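Local coordinates for protein importin-95 (Chaetomium thermophilum, PDB 4XRI) that acts as a flexible HEAT-repeat transport receptor of the importin beta family, carrying protein cargo into the nucleus and probably binding a small GTPase, at residues Ile453-His458 against Glu489-Glu494; Lys410-Ile415 against Glu447-Ala452; Thr731-Val736 against Thr784-Pro789; Asp769-Ile774 against Gln788-Ser793. The protein carries 2 engineered substitutions. One frame throughout, in Å; residues are numbered along the deposited sequence.

Interaction 1: Ile453-His458 against Glu489-Glu494; sequences IDPNTH and ERFAGE
Phe491 brings its ring across to Ile453 and Pro455, the two residues it touches in the facing segment. The ring meets both partners at its edge, near its own plane, so neither of them lies over a face. Pro455 touches with its CG, which stands 3.9 Å from Phe491 CE1. Beside it, Ile453 offers the branch point of its side chain, its CB lying 4.2 Å from Phe491 CZ. Phe491 holds CG anti to its carbonyl carbon (chi1 -65°), which sets the ring beside its own backbone N and directs it to the neighbouring turn. The same side chain also touches Pro501, while Ile453 packs on Met420 and Thr446, making it a link between helices 409-425 and 432-449. Asp454, between the two touching residues, occupies the N-cap position of helix 455-472; His458 N lies 3.0 Å from Asp454 O, which also accepts from the backbone N of Thr457. Phe491 itself is the first residue to leave helical geometry after helix 477-490. An aromatic residue just past the end of one helix thus packs against the start of the helix before it, an apolar join within an antiparallel helical hairpin of the kind from which HEAT-repeat solenoids are built.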
loop_
_atom_site.group_PDB
_atom_site.type_symbol
_atom_site.label_atom_id
_atom_site.label_comp_id
_atom_site.label_asym_id
_atom_site.label_seq_id
_atom_site.Cartn_x
_atom_site.Cartn_y
_atom_site.Cartn_z
ATOM N N ILE A 453 24.122 19.542 5.047
ATOM C CA ILE A 453 25.012 19.600 3.895
ATOM C C ILE A 453 25.186 21.040 3.436
ATOM O O ILE A 453 24.213 21.697 3.066
ATOM C CB ILE A 453 24.482 18.766 2.709
ATOM C CG1 ILE A 453 23.850 17.462 3.197
ATOM C CG2 ILE A 453 25.592 18.503 1.702
ATOM C CD1 ILE A 453 23.189 16.668 2.093
ATOM N N ASP A 454 26.418 21.534 3.458
ATOM C CA ASP A 454 26.681 22.864 2.927
ATOM C C ASP A 454 27.035 22.767 1.448
ATOM O O ASP A 454 27.954 22.037 1.071
ATOM C CB ASP A 454 27.800 23.567 3.693
ATOM C CG ASP A 454 27.856 25.055 3.398
ATOM O OD1 ASP A 454 27.256 25.838 4.165
ATOM O OD2 ASP A 454 28.489 25.440 2.393
ATOM N N PRO A 455 26.293 23.502 0.607
ATOM C CA PRO A 455 26.452 23.512 -0.851
ATOM C C PRO A 455 27.880 23.807 -1.288
ATOM O O PRO A 455 28.489 23.023 -2.012
ATOM C CB PRO A 455 25.506 24.633 -1.298
ATOM C CG PRO A 455 24.489 24.722 -0.216
ATOM C CD PRO A 455 25.220 24.407 1.051
ATOM N N ASN A 456 28.407 24.932 -0.825
ATOM C CA ASN A 456 29.724 25.405 -1.223
ATOM C C ASN A 456 30.843 24.394 -1.002
ATOM O O ASN A 456 31.840 24.390 -1.726
ATOM C CB ASN A 456 30.043 26.691 -0.470
ATOM C CG ASN A 456 28.859 27.634 -0.411
ATOM O OD1 ASN A 456 28.430 28.044 0.668
ATOM N ND2 ASN A 456 28.314 27.970 -1.573
ATOM N N THR A 457 30.669 23.528 -0.010
ATOM C CA THR A 457 31.710 22.578 0.358
ATOM C C THR A 457 31.497 21.186 -0.235
ATOM O O THR A 457 32.407 20.616 -0.838
ATOM C CB THR A 457 31.821 22.444 1.890
ATOM O OG1 THR A 457 31.825 23.746 2.489
ATOM C CG2 THR A 457 33.098 21.709 2.268
ATOM N N HIS A 458 30.294 20.643 -0.068
ATOM C CA HIS A 458 30.060 19.229 -0.354
ATOM C C HIS A 458 29.210 18.933 -1.590
ATOM O O HIS A 458 29.280 17.832 -2.136
ATOM C CB HIS A 458 29.405 18.562 0.858
ATOM C CG HIS A 458 30.285 18.490 2.061
ATOM N ND1 HIS A 458 31.575 17.989 2.019
ATOM C CD2 HIS A 458 30.074 18.838 3.354
ATOM C CE1 HIS A 458 32.110 18.042 3.217
ATOM N NE2 HIS A 458 31.215 18.556 4.054
ATOM N N GLU A 489 15.440 17.755 -5.054
ATOM C CA GLU A 489 14.272 18.134 -4.265
ATOM C C GLU A 489 14.635 19.076 -3.119
ATOM O O GLU A 489 13.889 20.005 -2.811
ATOM C CB GLU A 489 13.577 16.890 -3.706
ATOM C CG GLU A 489 12.834 16.067 -4.745
ATOM C CD GLU A 489 12.336 14.745 -4.190
ATOM O OE1 GLU A 489 12.510 14.504 -2.976
ATOM O OE2 GLU A 489 11.773 13.945 -4.969
ATOM N N ARG A 490 15.781 18.829 -2.492
ATOM C CA ARG A 490 16.179 19.566 -1.296
ATOM C C ARG A 490 16.884 20.888 -1.599
ATOM O O ARG A 490 16.874 21.803 -0.776
ATOM C CB ARG A 490 17.084 18.695 -0.423
ATOM C CG ARG A 490 16.419 17.431 0.096
ATOM C CD ARG A 490 15.259 17.747 1.019
ATOM N NE ARG A 490 14.395 16.587 1.215
ATOM C CZ ARG A 490 13.371 16.553 2.061
ATOM N NH1 ARG A 490 13.086 17.617 2.799
ATOM N NH2 ARG A 490 12.635 15.454 2.171
ATOM N N PHE A 491 17.508 20.987 -2.768
ATOM C CA PHE A 491 18.209 22.211 -3.152
ATOM C C PHE A 491 17.482 22.929 -4.282
ATOM O O PHE A 491 18.101 23.395 -5.240
ATOM C CB PHE A 491 19.648 21.901 -3.566
ATOM C CG PHE A 491 20.503 21.376 -2.446
ATOM C CD1 PHE A 491 21.283 22.236 -1.691
ATOM C CD2 PHE A 491 20.526 20.024 -2.148
ATOM C CE1 PHE A 491 22.071 21.758 -0.662
ATOM C CE2 PHE A 491 21.311 19.538 -1.119
ATOM C CZ PHE A 491 22.085 20.407 -0.375
ATOM N N ALA A 492 16.163 23.026 -4.154
ATOM C CA ALA A 492 15.319 23.573 -5.210
ATOM C C ALA A 492 15.234 25.095 -5.160
ATOM O O ALA A 492 14.933 25.740 -6.165
ATOM C CB ALA A 492 13.926 22.970 -5.125
ATOM N N GLY A 493 15.500 25.666 -3.991
ATOM C CA GLY A 493 15.420 27.103 -3.817
ATOM C C GLY A 493 13.996 27.561 -3.569
ATOM O O GLY A 493 13.090 26.746 -3.402
ATOM N N GLU A 494 13.798 28.875 -3.550
ATOM C CA GLU A 494 12.492 29.447 -3.252
ATOM C C GLU A 494 11.660 29.631 -4.515
ATOM O O GLU A 494 12.206 29.748 -5.609
ATOM C CB GLU A 494 12.656 30.787 -2.529
ATOM C CG GLU A 494 13.610 30.738 -1.346
ATOM C CD GLU A 494 13.143 29.794 -0.252
ATOM O OE1 GLU A 494 14.004 29.269 0.485
ATOM O OE2 GLU A 494 11.917 29.581 -0.125
#

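Interaction 2: Lys410-Ile415 against Glu447-Ala452; sequences KVLEPI and EACSEA
Leu412 and Glu413 meet Cys449, Glu451 and Ala452 with two neighbouring side chains of opposite character. Leu412 comes first and packs on sulfur: its CD1 lies 3.8 Å from Cys449 SG, and its CB flanks the same atom at 4.0 Å. A chi1 of -53° places the sulfur of Cys449 next to its own backbone N, facing the leucine; Leu412 also packs on Ile374, Met404 and Pro407. Glu413 follows, at the closest backbone approach, its CA 3.7 Å from Ala452 CB. The small side chain of Ala452 is consistent with so close an approach. Farther out, the glutamate chain bends at chi2 (-130°) and brings OE2 to 3.5 Å from Glu451 CB, so the carboxylate oxygen lies against a carbon of the other glutamate. The two carboxylate planes are turned 51° apart, and Ser450 OG donates to Glu451 OE1 at 3.2 Å, from above the carboxylate plane. Glu409 adds a third acidic group close to both. The contact thus joins a buried apolar floor of leucine, cysteine and alanine to a cluster of like charges, whose mutual repulsion would probably raise the carboxylate pKa values and ease with added salt.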
loop_
_atom_site.group_PDB
_atom_site.type_symbol
_atom_site.label_atom_id
_atom_site.label_comp_id
_atom_site.label_asym_id
_atom_site.label_seq_id
_atom_site.Cartn_x
_atom_site.Cartn_y
_atom_site.Cartn_z
ATOM N N LYS A 410 19.022 18.277 14.721
ATOM C CA LYS A 410 20.039 19.055 15.423
ATOM C C LYS A 410 21.196 18.197 15.927
ATOM O O LYS A 410 22.355 18.609 15.870
ATOM C CB LYS A 410 19.411 19.803 16.599
ATOM C CG LYS A 410 18.450 20.911 16.191
ATOM C CD LYS A 410 17.882 21.627 17.406
ATOM C CE LYS A 410 16.961 22.765 16.997
ATOM N NZ LYS A 410 16.370 23.458 18.175
ATOM N N VAL A 411 20.881 17.002 16.413
ATOM C CA VAL A 411 21.907 16.096 16.913
ATOM C C VAL A 411 22.724 15.500 15.767
ATOM O O VAL A 411 23.934 15.303 15.888
ATOM C CB VAL A 411 21.295 14.955 17.752
ATOM C CG1 VAL A 411 22.390 14.055 18.303
ATOM C CG2 VAL A 411 20.464 15.523 18.890
ATOM N N LEU A 412 22.061 15.227 14.649
ATOM C CA LEU A 412 22.717 14.582 13.516
ATOM C C LEU A 412 23.587 15.536 12.699
ATOM O O LEU A 412 24.579 15.111 12.104
ATOM C CB LEU A 412 21.678 13.941 12.598
ATOM C CG LEU A 412 21.039 12.645 13.087
ATOM C CD1 LEU A 412 19.948 12.212 12.126
ATOM C CD2 LEU A 412 22.086 11.553 13.236
ATOM N N GLU A 413 23.209 16.814 12.670
ATOM C CA GLU A 413 23.892 17.817 11.846
ATOM C C GLU A 413 25.421 17.810 11.982
ATOM O O GLU A 413 26.122 17.772 10.973
ATOM C CB GLU A 413 23.364 19.222 12.163
ATOM C CG GLU A 413 21.881 19.401 11.899
ATOM C CD GLU A 413 21.566 20.625 11.064
ATOM O OE1 GLU A 413 22.359 21.589 11.085
ATOM O OE2 GLU A 413 20.524 20.612 10.376
ATOM N N PRO A 414 25.952 17.838 13.224
ATOM C CA PRO A 414 27.418 17.852 13.290
ATOM C C PRO A 414 28.051 16.522 12.893
ATOM O O PRO A 414 29.201 16.502 12.457
ATOM C CB PRO A 414 27.696 18.163 14.763
ATOM C CG PRO A 414 26.513 17.636 15.481
ATOM C CD PRO A 414 25.353 17.908 14.571
ATOM N N ILE A 415 27.312 15.429 13.047
ATOM C CA ILE A 415 27.820 14.116 12.674
ATOM C C ILE A 415 27.812 13.959 11.158
ATOM O O ILE A 415 28.712 13.350 10.582
ATOM C CB ILE A 415 26.994 12.991 13.316
ATOM C CG1 ILE A 415 26.874 13.224 14.822
ATOM C CG2 ILE A 415 27.623 11.635 13.032
ATOM C CD1 ILE A 415 26.099 12.155 15.544
ATOM N N GLU A 447 18.147 13.230 2.191
ATOM C CA GLU A 447 16.712 13.187 2.454
ATOM C C GLU A 447 16.369 13.662 3.860
ATOM O O GLU A 447 15.449 14.458 4.051
ATOM C CB GLU A 447 16.186 11.766 2.244
ATOM C CG GLU A 447 14.692 11.607 2.443
ATOM C CD GLU A 447 14.241 10.173 2.250
ATOM O OE1 GLU A 447 13.265 9.948 1.502
ATOM O OE2 GLU A 447 14.863 9.269 2.849
ATOM N N ALA A 448 17.120 13.174 4.840
ATOM C CA ALA A 448 16.818 13.449 6.237
ATOM C C ALA A 448 17.495 14.717 6.748
ATOM O O ALA A 448 16.946 15.414 7.600
ATOM C CB ALA A 448 17.220 12.261 7.098
ATOM N N CYS A 449 18.686 15.015 6.235
ATOM C CA CYS A 449 19.479 16.113 6.783
ATOM C C CYS A 449 20.185 16.954 5.724
ATOM O O CYS A 449 21.380 17.224 5.844
ATOM C CB CYS A 449 20.520 15.567 7.765
ATOM S SG CYS A 449 19.857 14.515 9.079
ATOM N N SER A 450 19.451 17.373 4.700
ATOM C CA SER A 450 20.018 18.225 3.655
ATOM C C SER A 450 20.540 19.533 4.237
ATOM O O SER A 450 21.501 20.114 3.730
ATOM C CB SER A 450 18.981 18.515 2.571
ATOM O OG SER A 450 17.740 18.896 3.137
ATOM N N GLU A 451 19.900 19.977 5.313
ATOM C CA GLU A 451 20.270 21.202 6.008
ATOM C C GLU A 451 21.705 21.153 6.527
ATOM O O GLU A 451 22.375 22.181 6.623
ATOM C CB GLU A 451 19.306 21.460 7.170
ATOM C CG GLU A 451 17.843 21.632 6.764
ATOM C CD GLU A 451 17.118 20.314 6.526
ATOM O OE1 GLU A 451 17.786 19.289 6.264
ATOM O OE2 GLU A 451 15.873 20.303 6.606
ATOM N N ALA A 452 22.172 19.953 6.857
ATOM C CA ALA A 452 23.519 19.777 7.385
ATOM C C ALA A 452 24.562 19.802 6.273
ATOM O O ALA A 452 25.741 20.045 6.523
ATOM C CB ALA A 452 23.614 18.481 8.168
#

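Interaction 3: Thr731-Val736 against Thr784-Pro789; sequences TYLTIV and TNVLQP
Leu733 extends from helix 730-743 to the short, weakly bonded helix at 784-787, where Val786 and Leu787 receive it. Its CB points toward that helix but stays behind the contact, serving as the stem. CG stands anti to the backbone N (chi1 -178°) and lies against the ring of Tyr790, with CE2 as the nearest ring atom. There the side chain forks. CD1 turns to helix 754-780 and packs on Ile774 CG2, whereas CD2 makes the crossing: it sits 3.7 Å from Val786 O and 4.0 Å from Val786 CG2, with CG1 of the same valine a little farther off at 4.2 Å. Leucine and valine thus reach toward each other tip to tip, one methyl set against both valine methyls. The same CD2 comes within 4.5 Å of Leu787 CA, so it rides on the backbone of the short helix as well as on the side chain of Val786. Val786 and Leu787 also pack on Met778 and Ile775 of helix 754-780, respectively. The side chains meet by apolar packing, beside a bound glycerol about 3 Å from the Val786 side chain; the join needs no polar partner, and the leucine methyl offers the carbonyl O of Val786 no donor.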
loop_
_atom_site.group_PDB
_atom_site.type_symbol
_atom_site.label_atom_id
_atom_site.label_comp_id
_atom_site.label_asym_id
_atom_site.label_seq_id
_atom_site.Cartn_x
_atom_site.Cartn_y
_atom_site.Cartn_z
ATOM N N THR A 731 -29.608 23.014 -18.563
ATOM C CA THR A 731 -29.957 21.854 -19.374
ATOM C C THR A 731 -29.717 20.541 -18.623
ATOM O O THR A 731 -30.432 19.559 -18.827
ATOM C CB THR A 731 -29.155 21.856 -20.698
ATOM O OG1 THR A 731 -29.530 22.997 -21.480
ATOM C CG2 THR A 731 -29.412 20.592 -21.511
ATOM N N TYR A 732 -28.729 20.536 -17.732
ATOM C CA TYR A 732 -28.350 19.312 -17.027
ATOM C C TYR A 732 -28.755 19.301 -15.559
ATOM O O TYR A 732 -28.541 18.310 -14.863
ATOM C CB TYR A 732 -26.839 19.094 -17.125
ATOM C CG TYR A 732 -26.315 19.185 -18.534
ATOM C CD1 TYR A 732 -26.523 18.153 -19.438
ATOM C CD2 TYR A 732 -25.620 20.307 -18.967
ATOM C CE1 TYR A 732 -26.053 18.234 -20.731
ATOM C CE2 TYR A 732 -25.146 20.396 -20.260
ATOM C CZ TYR A 732 -25.368 19.358 -21.135
ATOM O OH TYR A 732 -24.900 19.446 -22.421
ATOM N N LEU A 733 -29.351 20.395 -15.097
ATOM C CA LEU A 733 -29.607 20.574 -13.671
ATOM C C LEU A 733 -30.533 19.512 -13.086
ATOM O O LEU A 733 -30.257 18.972 -12.018
ATOM C CB LEU A 733 -30.197 21.959 -13.400
ATOM C CG LEU A 733 -30.459 22.242 -11.919
ATOM C CD1 LEU A 733 -29.182 22.055 -11.106
ATOM C CD2 LEU A 733 -31.026 23.638 -11.721
ATOM N N THR A 734 -31.627 19.216 -13.782
ATOM C CA THR A 734 -32.585 18.227 -13.298
ATOM C C THR A 734 -31.922 16.871 -13.064
ATOM O O THR A 734 -32.060 16.278 -11.993
ATOM C CB THR A 734 -33.758 18.043 -14.277
ATOM O OG1 THR A 734 -34.483 19.273 -14.385
ATOM C CG2 THR A 734 -34.694 16.953 -13.779
ATOM N N ILE A 735 -31.201 16.395 -14.072
ATOM C CA ILE A 735 -30.516 15.110 -13.999
ATOM C C ILE A 735 -29.410 15.096 -12.946
ATOM O O ILE A 735 -29.346 14.196 -12.112
ATOM C CB ILE A 735 -29.902 14.730 -15.359
ATOM C CG1 ILE A 735 -31.002 14.392 -16.365
ATOM C CG2 ILE A 735 -28.948 13.556 -15.200
ATOM C CD1 ILE A 735 -30.479 14.189 -17.769
ATOM N N VAL A 736 -28.539 16.099 -12.987
ATOM C CA VAL A 736 -27.376 16.143 -12.103
ATOM C C VAL A 736 -27.773 16.289 -10.634
ATOM O O VAL A 736 -27.192 15.640 -9.759
ATOM C CB VAL A 736 -26.426 17.295 -12.495
ATOM C CG1 VAL A 736 -25.336 17.479 -11.454
ATOM C CG2 VAL A 736 -25.815 17.031 -13.866
ATOM N N THR A 784 -31.013 31.756 -9.978
ATOM C CA THR A 784 -31.060 31.186 -8.632
ATOM C C THR A 784 -32.458 30.662 -8.311
ATOM O O THR A 784 -32.629 29.817 -7.432
ATOM C CB THR A 784 -30.638 32.202 -7.555
ATOM O OG1 THR A 784 -31.455 33.374 -7.654
ATOM C CG2 THR A 784 -29.183 32.582 -7.735
ATOM N N ASN A 785 -33.449 31.153 -9.045
ATOM C CA ASN A 785 -34.813 30.669 -8.902
ATOM C C ASN A 785 -34.927 29.184 -9.232
ATOM O O ASN A 785 -35.601 28.432 -8.534
ATOM C CB ASN A 785 -35.759 31.483 -9.787
ATOM C CG ASN A 785 -35.267 31.601 -11.215
ATOM O OD1 ASN A 785 -34.614 30.699 -11.737
ATOM N ND2 ASN A 785 -35.574 32.724 -11.855
ATOM N N VAL A 786 -34.256 28.762 -10.297
ATOM C CA VAL A 786 -34.344 27.372 -10.724
ATOM C C VAL A 786 -33.487 26.465 -9.833
ATOM O O VAL A 786 -33.687 25.250 -9.775
ATOM C CB VAL A 786 -33.933 27.210 -12.206
ATOM C CG1 VAL A 786 -32.469 27.509 -12.409
ATOM C CG2 VAL A 786 -34.210 25.833 -12.660
ATOM N N LEU A 787 -32.548 27.065 -9.113
ATOM C CA LEU A 787 -31.698 26.308 -8.199
ATOM C C LEU A 787 -32.376 26.114 -6.843
ATOM O O LEU A 787 -32.165 25.100 -6.174
ATOM C CB LEU A 787 -30.352 27.009 -8.016
ATOM C CG LEU A 787 -29.427 26.444 -6.938
ATOM C CD1 LEU A 787 -28.960 25.038 -7.295
ATOM C CD2 LEU A 787 -28.246 27.369 -6.703
ATOM N N GLN A 788 -33.211 27.080 -6.467
ATOM C CA GLN A 788 -33.885 27.118 -5.161
ATOM C C GLN A 788 -34.474 25.791 -4.637
ATOM O O GLN A 788 -34.328 25.488 -3.452
ATOM C CB GLN A 788 -34.997 28.173 -5.202
ATOM C CG GLN A 788 -36.186 27.901 -4.287
ATOM C CD GLN A 788 -35.883 28.165 -2.826
ATOM O OE1 GLN A 788 -35.204 29.134 -2.485
ATOM N NE2 GLN A 788 -36.390 27.300 -1.952
ATOM N N PRO A 789 -35.143 24.995 -5.500
ATOM C CA PRO A 789 -35.715 23.750 -4.964
ATOM C C PRO A 789 -34.706 22.733 -4.419
ATOM O O PRO A 789 -35.112 21.802 -3.722
ATOM C CB PRO A 789 -36.451 23.160 -6.176
ATOM C CG PRO A 789 -36.795 24.330 -7.005
ATOM C CD PRO A 789 -35.630 25.254 -6.869
#

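Interaction 4: Asp769-Ile774 against Gln788-Ser793; sequences DAWGGI and QPYVES
Trp771 and Tyr790 pack where helix 754-780 meets the start of helix 791-802, a helix-to-helix junction in the C-terminal part of the HEAT-repeat superhelix. The apolar contact comes first. The far end of the indole's six-membered ring does the touching: CH2 lies 3.7 Å from Tyr790 CB, and CZ3 is next at 4.1 Å. The two side chains cross at about a right angle, and it is the methylene of the tyrosine, at the root of its ring, that the indole meets. With CG beside the backbone N (chi1 -58°), the phenol of Tyr790 runs off from the tryptophan to helix 730-743, where it packs on Ala737. Trp771 in turn leans on Leu740 of that helix, so helix 730-743 backs both partners.

The polar part lies beside this packing. Ser793 OG donates to the carbonyl O of Tyr790, a bond that ties the serine to the residue just before its own helix; the modelled separation of Ser793 OG and Tyr790 O, 2.5 Å, is unusually short, so its exact geometry is doubtful. Gln741 NE2 makes a further, weak hydrogen bond to the same hydroxyl. An alanine here would lack the hydroxyl, and its loss would probably leave Tyr790 O without this donor, Gln741 without its weak partner and Trp771 CZ2 with a slighter contact. That hydroxyl is also the serine's point of approach to the indole, with Ser793 OG 4.2 Å from Trp771 CZ2.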
loop_
_atom_site.group_PDB
_atom_site.type_symbol
_atom_site.label_atom_id
_atom_site.label_comp_id
_atom_site.label_asym_id
_atom_site.label_seq_id
_atom_site.Cartn_x
_atom_site.Cartn_y
_atom_site.Cartn_z
ATOM N N ASP A 769 -18.128 19.727 -4.440
ATOM C CA ASP A 769 -17.520 20.420 -5.571
ATOM C C ASP A 769 -18.564 20.669 -6.653
ATOM O O ASP A 769 -18.616 21.750 -7.240
ATOM C CB ASP A 769 -16.348 19.618 -6.143
ATOM C CG ASP A 769 -15.166 19.551 -5.194
ATOM O OD1 ASP A 769 -15.105 20.369 -4.252
ATOM O OD2 ASP A 769 -14.293 18.685 -5.399
ATOM N N ALA A 770 -19.390 19.658 -6.907
ATOM C CA ALA A 770 -20.448 19.748 -7.906
ATOM C C ALA A 770 -21.416 20.873 -7.567
ATOM O O ALA A 770 -21.662 21.754 -8.392
ATOM C CB ALA A 770 -21.188 18.423 -8.021
ATOM N N TRP A 771 -21.950 20.849 -6.348
ATOM C CA TRP A 771 -22.882 21.885 -5.907
ATOM C C TRP A 771 -22.245 23.269 -5.978
ATOM O O TRP A 771 -22.880 24.233 -6.404
ATOM C CB TRP A 771 -23.377 21.613 -4.483
ATOM C CG TRP A 771 -24.477 20.585 -4.390
ATOM C CD1 TRP A 771 -24.497 19.476 -3.591
ATOM C CD2 TRP A 771 -25.712 20.573 -5.121
ATOM N NE1 TRP A 771 -25.668 18.779 -3.776
ATOM C CE2 TRP A 771 -26.429 19.429 -4.712
ATOM C CE3 TRP A 771 -26.280 21.415 -6.085
ATOM C CZ2 TRP A 771 -27.682 19.108 -5.226
ATOM C CZ3 TRP A 771 -27.524 21.095 -6.594
ATOM C CH2 TRP A 771 -28.211 19.950 -6.166
ATOM N N GLY A 772 -20.979 23.349 -5.583
ATOM C CA GLY A 772 -20.239 24.598 -5.619
ATOM C C GLY A 772 -20.170 25.217 -7.004
ATOM O O GLY A 772 -20.412 26.409 -7.169
ATOM N N GLY A 773 -19.846 24.405 -8.003
ATOM C CA GLY A 773 -19.794 24.873 -9.377
ATOM C C GLY A 773 -21.171 25.224 -9.905
ATOM O O GLY A 773 -21.335 26.191 -10.650
ATOM N N ILE A 774 -22.167 24.435 -9.513
ATOM C CA ILE A 774 -23.540 24.647 -9.951
ATOM C C ILE A 774 -24.122 25.945 -9.388
ATOM O O ILE A 774 -24.729 26.731 -10.121
ATOM C CB ILE A 774 -24.438 23.462 -9.543
ATOM C CG1 ILE A 774 -24.088 22.224 -10.372
ATOM C CG2 ILE A 774 -25.900 23.819 -9.724
ATOM C CD1 ILE A 774 -24.764 20.951 -9.892
ATOM N N GLN A 788 -33.211 27.080 -6.467
ATOM C CA GLN A 788 -33.885 27.118 -5.161
ATOM C C GLN A 788 -34.474 25.791 -4.637
ATOM O O GLN A 788 -34.328 25.488 -3.452
ATOM C CB GLN A 788 -34.997 28.173 -5.202
ATOM C CG GLN A 788 -36.186 27.901 -4.287
ATOM C CD GLN A 788 -35.883 28.165 -2.826
ATOM O OE1 GLN A 788 -35.204 29.134 -2.485
ATOM N NE2 GLN A 788 -36.390 27.300 -1.952
ATOM N N PRO A 789 -35.143 24.995 -5.500
ATOM C CA PRO A 789 -35.715 23.750 -4.964
ATOM C C PRO A 789 -34.706 22.733 -4.419
ATOM O O PRO A 789 -35.112 21.802 -3.722
ATOM C CB PRO A 789 -36.451 23.160 -6.176
ATOM C CG PRO A 789 -36.795 24.330 -7.005
ATOM C CD PRO A 789 -35.630 25.254 -6.869
ATOM N N TYR A 790 -33.424 22.899 -4.725
ATOM C CA TYR A 790 -32.421 21.909 -4.341
ATOM C C TYR A 790 -31.605 22.338 -3.129
ATOM O O TYR A 790 -30.805 21.563 -2.606
ATOM C CB TYR A 790 -31.486 21.628 -5.515
ATOM C CG TYR A 790 -32.209 21.140 -6.747
ATOM C CD1 TYR A 790 -32.809 19.889 -6.768
ATOM C CD2 TYR A 790 -32.296 21.930 -7.888
ATOM C CE1 TYR A 790 -33.476 19.435 -7.887
ATOM C CE2 TYR A 790 -32.960 21.482 -9.016
ATOM C CZ TYR A 790 -33.547 20.234 -9.008
ATOM O OH TYR A 790 -34.208 19.783 -10.127
ATOM N N VAL A 791 -31.820 23.571 -2.688
ATOM C CA VAL A 791 -31.050 24.150 -1.593
ATOM C C VAL A 791 -31.222 23.369 -0.290
ATOM O O VAL A 791 -30.263 23.180 0.458
ATOM C CB VAL A 791 -31.444 25.625 -1.371
ATOM C CG1 VAL A 791 -30.779 26.186 -0.128
ATOM C CG2 VAL A 791 -31.067 26.451 -2.589
ATOM N N GLU A 792 -32.441 22.903 -0.031
ATOM C CA GLU A 792 -32.715 22.144 1.187
ATOM C C GLU A 792 -31.893 20.859 1.249
ATOM O O GLU A 792 -31.376 20.494 2.306
ATOM C CB GLU A 792 -34.206 21.811 1.297
ATOM C CG GLU A 792 -34.555 20.996 2.536
ATOM C CD GLU A 792 -36.049 20.898 2.780
ATOM O OE1 GLU A 792 -36.827 21.367 1.922
ATOM O OE2 GLU A 792 -36.444 20.356 3.834
ATOM N N SER A 793 -31.769 20.181 0.113
ATOM C CA SER A 793 -30.998 18.945 0.042
ATOM C C SER A 793 -29.510 19.214 0.241
ATOM O O SER A 793 -28.771 18.351 0.713
ATOM C CB SER A 793 -31.228 18.244 -1.296
ATOM O OG SER A 793 -30.742 19.032 -2.369
#

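The four contacts form two pairs in series along the chain. Interactions 1 and 2 have centres 13 Å apart and touch: interaction 2 involves helix 432-449, interaction 1 opens at the next helix, 455-472, and Arg490 and Phe491 reach Ser450 between them. Interactions 3 and 4 are closer still, about 8 Å between centres, and share Gln788 and Pro789; helices 730-743, 754-780, 784-787 and 791-802 follow one another there. The pairs stand far apart, 49 to 58 Å between centres, without touching. Such local joins between successive helices hold a long solenoid together step by step, consistent with the high flexibility of this receptor.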